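Local coordinates for protein glycosyltransferase (Streptomyces viridochromogenes, PDB 2IV3) that binds UDP and probably transfers a sugar from a nucleotide-activated donor, as expected of a GT-B glycosyltransferase of the GT4 type, at residues 112-117 with 248-253; 7-12 with 90-95. All coordinates share one frame; numbering follows the deposited sequence.

Interaction 1 (112-117 with 248-253); sequences HFTTRP and GIWCEP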
# COMPACT_ATOMS: atom_id res chain seq x y z
N HIS A 112 -8.18 -8.62 -3.82
CA HIS A 112 -6.78 -9.08 -3.98
C HIS A 112 -5.82 -8.37 -2.99
O HIS A 112 -4.57 -8.26 -3.26
CB HIS A 112 -6.27 -8.83 -5.41
CG HIS A 112 -7.01 -9.60 -6.48
ND1 HIS A 112 -6.98 -10.97 -6.58
CD2 HIS A 112 -7.77 -9.17 -7.52
CE1 HIS A 112 -7.70 -11.36 -7.63
NE2 HIS A 112 -8.17 -10.28 -8.22
N PHE A 113 -6.40 -7.85 -1.90
CA PHE A 113 -5.72 -6.82 -1.06
C PHE A 113 -5.83 -7.13 0.41
O PHE A 113 -6.69 -7.89 0.82
CB PHE A 113 -6.20 -5.37 -1.39
CG PHE A 113 -5.95 -4.98 -2.82
CD1 PHE A 113 -4.68 -4.64 -3.24
CD2 PHE A 113 -6.96 -5.08 -3.76
CE1 PHE A 113 -4.43 -4.38 -4.57
CE2 PHE A 113 -6.71 -4.81 -5.08
CZ PHE A 113 -5.45 -4.46 -5.49
N THR A 114 -4.93 -6.54 1.18
CA THR A 114 -4.81 -6.75 2.62
C THR A 114 -5.83 -5.91 3.35
O THR A 114 -6.12 -6.12 4.54
CB THR A 114 -3.39 -6.42 3.03
OG1 THR A 114 -2.71 -7.64 3.30
CG2 THR A 114 -3.30 -5.52 4.25
N THR A 115 -6.40 -4.95 2.62
CA THR A 115 -7.18 -3.90 3.24
C THR A 115 -8.60 -4.11 2.90
O THR A 115 -8.93 -4.82 1.96
CB THR A 115 -6.72 -2.54 2.74
OG1 THR A 115 -6.77 -2.51 1.30
CG2 THR A 115 -5.28 -2.30 3.17
N ARG A 116 -9.48 -3.49 3.68
CA ARG A 116 -10.89 -3.61 3.44
C ARG A 116 -11.25 -3.01 2.06
O ARG A 116 -10.65 -2.00 1.65
CB ARG A 116 -11.63 -2.95 4.58
CG ARG A 116 -10.90 -3.21 5.93
CD ARG A 116 -11.76 -2.83 7.07
NE ARG A 116 -13.09 -3.35 6.82
CZ ARG A 116 -14.13 -3.15 7.61
NH1 ARG A 116 -14.00 -2.43 8.71
NH2 ARG A 116 -15.31 -3.67 7.26
N PRO A 117 -12.16 -3.68 1.32
CA PRO A 117 -12.51 -3.23 -0.04
C PRO A 117 -13.52 -2.07 -0.13
O PRO A 117 -14.44 -1.93 0.68
CB PRO A 117 -13.07 -4.50 -0.67
CG PRO A 117 -13.70 -5.24 0.49
CD PRO A 117 -12.86 -4.94 1.68
N GLY A 248 -1.54 -1.24 8.98
CA GLY A 248 -1.88 -2.49 9.68
C GLY A 248 -0.75 -3.51 9.59
O GLY A 248 0.36 -3.19 9.10
N ILE A 249 -1.01 -4.73 10.07
CA ILE A 249 -0.07 -5.86 9.94
C ILE A 249 -0.30 -6.58 8.60
O ILE A 249 -1.45 -6.73 8.15
CB ILE A 249 -0.24 -6.90 11.09
CG1 ILE A 249 -0.15 -6.26 12.47
CG2 ILE A 249 0.76 -8.02 10.96
CD1 ILE A 249 1.24 -5.71 12.86
N TRP A 250 0.76 -7.04 7.95
CA TRP A 250 0.62 -7.70 6.66
C TRP A 250 -0.03 -9.08 6.80
O TRP A 250 0.19 -9.83 7.76
CB TRP A 250 1.96 -7.77 5.92
CG TRP A 250 1.87 -8.53 4.62
CD1 TRP A 250 2.25 -9.81 4.41
CD2 TRP A 250 1.32 -8.07 3.38
NE1 TRP A 250 1.97 -10.18 3.13
CE2 TRP A 250 1.40 -9.13 2.47
CE3 TRP A 250 0.75 -6.86 2.96
CZ2 TRP A 250 0.96 -9.02 1.15
CZ3 TRP A 250 0.32 -6.75 1.66
CH2 TRP A 250 0.41 -7.83 0.77
N CYS A 251 -0.90 -9.39 5.86
CA CYS A 251 -1.65 -10.63 5.91
C CYS A 251 -1.87 -11.04 4.48
O CYS A 251 -2.61 -10.41 3.74
CB CYS A 251 -2.96 -10.42 6.61
SG CYS A 251 -3.68 -11.93 7.30
N GLU A 252 -1.16 -12.08 4.10
CA GLU A 252 -1.05 -12.46 2.72
C GLU A 252 -2.44 -12.95 2.30
O GLU A 252 -2.97 -13.90 2.88
CB GLU A 252 0.06 -13.51 2.59
CG GLU A 252 0.43 -13.90 1.19
CD GLU A 252 0.94 -12.75 0.41
OE1 GLU A 252 1.92 -12.12 0.85
OE2 GLU A 252 0.38 -12.47 -0.67
N PRO A 253 -3.05 -12.25 1.32
CA PRO A 253 -4.46 -12.51 0.93
C PRO A 253 -4.69 -13.76 0.05
O PRO A 253 -5.72 -14.42 0.21
CB PRO A 253 -4.86 -11.23 0.16
CG PRO A 253 -3.57 -10.44 -0.10
CD PRO A 253 -2.42 -11.17 0.53
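The indole of Trp-250 carries Thr-114 on one face: OG1 of Thr-114 stands 3.5 Å above the ring plane, offset toward the rim, and is 3.6 Å from CZ3 of Trp-250. At the edge of the five-membered ring, in the indole plane, lies OE1 of Glu-252, in place to accept a hydrogen bond from NE1 of Trp-250, doubtful because this oxygen is placed less surely. The Phe-113 ring has CB of His-112 over one face, offset toward its rim. With CG anti to the backbone N (chi1 176°), the Trp-250 side chain starts away from 112-117, yet its benzo end swings back beneath the threonine. The hydroxyl of Thr-114 also sits 2.8 Å from O of Cys-251. Further along, Pro-253 packs against the opposing backbone, its CB 3.9 Å from O of Phe-113. Glu-252 touches the nucleotide, and its OE1 is modelled, with the same reservation, in a salt bridge with UDP-binding Lys-175. Two irregular loops, one from each Rossmann-like domain of the GT-B fold, thus meet in a small contact (209 Å² buried): one hydroxyl meets a carbonyl and proline carbons face others, so it depends on loop fit and has no apolar cluster of its own.

Interaction 2 (7-12 with 90-95); sequences ALVNIP and DHSGGV
The C-terminal ends of two neighbouring parallel strands, 5-9 and 87-90, meet here at the C-terminal edge of the N-terminal Rossmann-like sheet, between its two central strands, with Val-9 bridged to Asp-90. Beyond the bridge, N of His-91 donates to O of Val-9 at 2.9 Å, in the carbonyl plane. That same oxygen lies near the plane of the imidazole at its edge, as does CD2 of Leu-8, 3.5 Å from NE2 of His-91; the outer partner of its ND1 is His-112. The CG1 branch of Val-9, anti to the backbone N (chi1 -175°), crosses the Asp-90 carboxylate and comes within 3.4 Å of its OD1. This oxygen is gripped twice from its own loop: OG of Ser-92 donates to the syn lone pair of Asp-90 OD1 at 2.6 Å, while N of Ser-92 approaches from above the carboxylate plane. OD2 of Asp-90 takes N of Gly-94 at 2.8 Å, so both oxygens hold the turn in shape. CB of Ser-92 fits against O of Asn-10, and CG of Pro-12 meets CG1 of Val-95 tip to tip at 4.1 Å. An Asx turn led by Asp-90 closes the strand end, within the parallel 3-2-1-4-5-6 order of a Rossmann-type domain.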
# COMPACT_ATOMS: atom_id res chain seq x y z
N ALA A 7 -17.31 -9.11 -18.09
CA ALA A 7 -16.31 -8.06 -18.27
C ALA A 7 -15.48 -8.27 -17.06
O ALA A 7 -16.02 -8.33 -15.92
CB ALA A 7 -16.92 -6.71 -18.23
N LEU A 8 -14.17 -8.40 -17.31
CA LEU A 8 -13.17 -8.67 -16.30
C LEU A 8 -12.25 -7.48 -16.13
O LEU A 8 -11.45 -7.18 -17.02
CB LEU A 8 -12.31 -9.89 -16.71
CG LEU A 8 -12.84 -11.30 -16.46
CD1 LEU A 8 -11.70 -12.31 -16.75
CD2 LEU A 8 -13.42 -11.48 -15.01
N VAL A 9 -12.33 -6.84 -14.97
CA VAL A 9 -11.54 -5.64 -14.76
C VAL A 9 -10.21 -5.95 -14.08
O VAL A 9 -10.15 -6.27 -12.89
CB VAL A 9 -12.33 -4.57 -14.05
CG1 VAL A 9 -11.53 -3.30 -13.94
CG2 VAL A 9 -13.66 -4.28 -14.82
N ASN A 10 -9.14 -5.88 -14.87
CA ASN A 10 -7.81 -6.06 -14.36
C ASN A 10 -7.56 -4.82 -13.53
O ASN A 10 -8.39 -3.90 -13.55
CB ASN A 10 -6.84 -6.09 -15.54
CG ASN A 10 -5.41 -6.22 -15.13
OD1 ASN A 10 -5.08 -7.03 -14.26
ND2 ASN A 10 -4.54 -5.44 -15.75
N ILE A 11 -6.44 -4.80 -12.81
CA ILE A 11 -5.92 -3.64 -12.16
C ILE A 11 -5.19 -2.80 -13.20
O ILE A 11 -4.12 -3.21 -13.69
CB ILE A 11 -5.00 -4.01 -10.94
CG1 ILE A 11 -4.62 -2.74 -10.15
CG2 ILE A 11 -3.80 -4.85 -11.36
CD1 ILE A 11 -3.87 -2.99 -8.89
N PRO A 12 -5.76 -1.62 -13.54
CA PRO A 12 -5.12 -0.77 -14.53
C PRO A 12 -3.83 -0.08 -14.05
O PRO A 12 -3.85 0.82 -13.22
CB PRO A 12 -6.21 0.25 -14.91
CG PRO A 12 -7.33 0.05 -13.98
CD PRO A 12 -7.00 -1.01 -13.01
N ASP A 90 -14.87 -7.19 -10.87
CA ASP A 90 -13.74 -6.34 -10.55
C ASP A 90 -12.62 -7.05 -9.82
O ASP A 90 -12.82 -7.63 -8.78
CB ASP A 90 -14.15 -5.07 -9.80
CG ASP A 90 -13.01 -4.07 -9.71
OD1 ASP A 90 -12.32 -3.88 -10.70
OD2 ASP A 90 -12.78 -3.49 -8.65
N HIS A 91 -11.43 -6.98 -10.40
CA HIS A 91 -10.19 -7.32 -9.72
C HIS A 91 -9.28 -6.15 -9.35
O HIS A 91 -8.17 -6.37 -8.92
CB HIS A 91 -9.40 -8.32 -10.56
CG HIS A 91 -10.22 -9.48 -11.05
ND1 HIS A 91 -10.21 -10.70 -10.43
CD2 HIS A 91 -11.08 -9.58 -12.08
CE1 HIS A 91 -11.02 -11.52 -11.07
NE2 HIS A 91 -11.57 -10.86 -12.07
N SER A 92 -9.71 -4.92 -9.55
CA SER A 92 -8.80 -3.76 -9.37
C SER A 92 -8.79 -3.16 -7.97
O SER A 92 -8.07 -2.19 -7.72
CB SER A 92 -9.12 -2.65 -10.37
OG SER A 92 -10.43 -2.17 -10.13
N GLY A 93 -9.61 -3.69 -7.07
CA GLY A 93 -9.74 -3.12 -5.74
C GLY A 93 -10.63 -1.89 -5.80
O GLY A 93 -10.47 -0.97 -5.03
N GLY A 94 -11.55 -1.87 -6.74
CA GLY A 94 -12.62 -0.87 -6.68
C GLY A 94 -12.25 0.42 -7.38
O GLY A 94 -12.86 1.46 -7.13
N VAL A 95 -11.23 0.35 -8.23
CA VAL A 95 -11.03 1.38 -9.24
C VAL A 95 -12.35 1.73 -9.93
O VAL A 95 -12.52 2.86 -10.37
CB VAL A 95 -10.01 0.94 -10.27
CG1 VAL A 95 -10.19 1.70 -11.53
CG2 VAL A 95 -8.61 1.12 -9.71

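Overall arrangement
Interaction 2 is buried within a single domain, whereas interaction 1 is only partly buried and joins loops of the two domains beside UDP. The difference shows in their chemistry: a backbone bond and a carboxylate-centred turn order 7-12 with 90-95, while 112-117 with 248-253 relies on side chains set against an indole face and against backbone carbonyls. The two sites touch directly. NE2 of His-112 and ND1 of His-91 are 3.0 Å apart, a probable hydrogen bond, and the Phe-113 ring packs on Gly-93 and Ile-11. Loops following strands 5-9, 87-90 and 106-111 of one sheet are thereby linked, and residues of both interactions also contact the second subunit.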